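Local coordinates for protein phosphotransferase system, HPr-related proteins (Thermoanaerobacter tengcongensis, PDB 3LE1) that probably serves as the general, non-sugar-specific phosphocarrier of the phosphoenolpyruvate-dependent sugar phosphotransferase system that drives carbohydrate uptake, at residues S27-Q32 with E71-A76. Residues are numbered along the deposited sequence; the frame is centred on the assembly and turned at random.
Sequences SKFSSQ and EEAIKA. With CD (cadmium ion), chain C.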
# COMPACT_ATOMS: atom_id res chain seq x y z
N SER A 27 1.27 0.35 9.09
CA SER A 27 1.53 0.95 10.40
C SER A 27 2.21 -0.02 11.37
O SER A 27 2.64 0.37 12.44
CB SER A 27 0.23 1.50 11.00
OG SER A 27 -0.29 2.58 10.22
N LYS A 28 2.31 -1.30 11.00
CA LYS A 28 3.04 -2.26 11.82
C LYS A 28 4.56 -2.04 11.78
O LYS A 28 5.29 -2.53 12.63
CB LYS A 28 2.74 -3.69 11.39
CG LYS A 28 1.29 -4.07 11.52
CD LYS A 28 1.13 -5.57 11.63
CE LYS A 28 1.47 -6.25 10.33
NZ LYS A 28 0.79 -7.57 10.28
N PHE A 29 5.02 -1.29 10.78
CA PHE A 29 6.45 -1.13 10.54
C PHE A 29 6.97 0.27 10.86
O PHE A 29 6.23 1.26 10.80
CB PHE A 29 6.79 -1.52 9.10
CG PHE A 29 6.41 -2.94 8.77
CD1 PHE A 29 7.32 -3.97 8.99
CD2 PHE A 29 5.16 -3.26 8.27
CE1 PHE A 29 6.99 -5.27 8.71
CE2 PHE A 29 4.81 -4.58 7.98
CZ PHE A 29 5.73 -5.59 8.20
N SER A 30 8.25 0.36 11.22
CA SER A 30 8.84 1.64 11.62
C SER A 30 9.22 2.53 10.44
O SER A 30 9.24 3.75 10.55
CB SER A 30 10.07 1.43 12.50
OG SER A 30 10.99 0.56 11.86
N SER A 31 9.55 1.90 9.32
CA SER A 31 9.90 2.62 8.11
C SER A 31 8.85 3.67 7.73
O SER A 31 7.66 3.50 7.99
CB SER A 31 10.02 1.64 6.95
OG SER A 31 11.20 0.88 7.06
N GLN A 32 9.31 4.71 7.05
CA GLN A 32 8.43 5.56 6.29
C GLN A 32 8.02 4.78 5.05
O GLN A 32 8.86 4.16 4.40
CB GLN A 32 9.15 6.84 5.89
CG GLN A 32 9.21 7.85 7.01
CD GLN A 32 9.69 9.18 6.51
OE1 GLN A 32 8.91 10.13 6.40
NE2 GLN A 32 10.96 9.25 6.16
N GLU A 71 12.34 -3.55 3.90
CA GLU A 71 12.19 -4.68 2.99
C GLU A 71 10.98 -5.51 3.39
O GLU A 71 10.13 -5.86 2.53
CB GLU A 71 13.46 -5.54 2.97
CG GLU A 71 14.68 -4.75 2.49
CD GLU A 71 15.98 -5.51 2.65
OE1 GLU A 71 15.96 -6.61 3.26
OE2 GLU A 71 17.01 -4.99 2.19
N GLU A 72 10.85 -5.78 4.68
CA GLU A 72 9.76 -6.63 5.15
C GLU A 72 8.43 -5.88 5.27
O GLU A 72 7.36 -6.48 5.16
CB GLU A 72 10.15 -7.31 6.46
CG GLU A 72 11.13 -8.44 6.18
CD GLU A 72 12.02 -8.78 7.36
OE1 GLU A 72 12.80 -7.91 7.82
OE2 GLU A 72 11.93 -9.95 7.81
N ALA A 73 8.51 -4.56 5.44
CA ALA A 73 7.33 -3.71 5.36
C ALA A 73 6.74 -3.82 3.95
O ALA A 73 5.52 -4.06 3.78
CB ALA A 73 7.69 -2.27 5.68
N ILE A 74 7.58 -3.68 2.93
CA ILE A 74 7.09 -3.79 1.56
C ILE A 74 6.55 -5.20 1.31
O ILE A 74 5.47 -5.36 0.75
CB ILE A 74 8.17 -3.39 0.54
CG1 ILE A 74 8.46 -1.88 0.64
CG2 ILE A 74 7.75 -3.77 -0.87
CD1 ILE A 74 7.24 -1.01 0.33
N LYS A 75 7.28 -6.21 1.77
CA LYS A 75 6.84 -7.59 1.56
C LYS A 75 5.46 -7.83 2.19
O LYS A 75 4.60 -8.50 1.60
CB LYS A 75 7.84 -8.58 2.13
CG LYS A 75 7.35 -10.00 2.05
CD LYS A 75 8.47 -10.99 2.12
N ALA A 76 5.25 -7.28 3.37
CA ALA A 76 3.98 -7.46 4.07
C ALA A 76 2.82 -6.87 3.27
O ALA A 76 1.71 -7.43 3.21
CB ALA A 76 4.05 -6.83 5.45
CD CD C . 18.74 -6.09 3.19
O HOH W 1 19.03 -8.36 2.62
O HOH W 2 20.22 -4.62 1.71
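Phe29 lays one face of its ring on the backbone of Ala73, and the evidence for a CH-pi contact is direct: Ala73 CA stands 3.4 Å from the centroid of the Phe29 ring, only 3° off the ring normal. The methyl of the same alanine reaches the root of the ring, with Ala73 CB 3.4 Å from Phe29 CG. Nearly one helical turn on, Ala76 CB approaches the far end obliquely, 3.5 Å from Phe29 CZ. With CG anti to its own carbonyl carbon (chi1 -59°), the ring of Phe29 reaches from Ala73 at its root toward Ala76 at its far end, two small residues that let it lie close. No hydrogen bond crosses between the segments; the ring meets mainly CA and methyl carbons, though Glu72 O also lies 3.6 Å from Phe29 CZ. In the open-faced beta-sandwich of HPr, helices pack on one side of a four-stranded antiparallel sheet; here the loop leading from helix 16-26 to strand 32-37 meets helix 70-82, whose Ile74 turns to strands 2-7 and 60-66. The loop has its own anchors, Asp69 binding Ser30 N and Ser31 OG, and Lys45 binding the carbonyls of Phe29 and Ser31. An alanine in place of Phe29 would probably leave Ala73 and Ala76 without their aromatic cover and open a gap between loop and helix. The side chain of Glu72 is looser: Glu72 CB is 4.4 Å from Phe29 CE1, and on this exposed residue the end of the side chain leads away from the loop. Farther out, Glu71 extends from the helix to a cadmium ion, bound through Glu71 OE2 at 2.3 Å and by two waters.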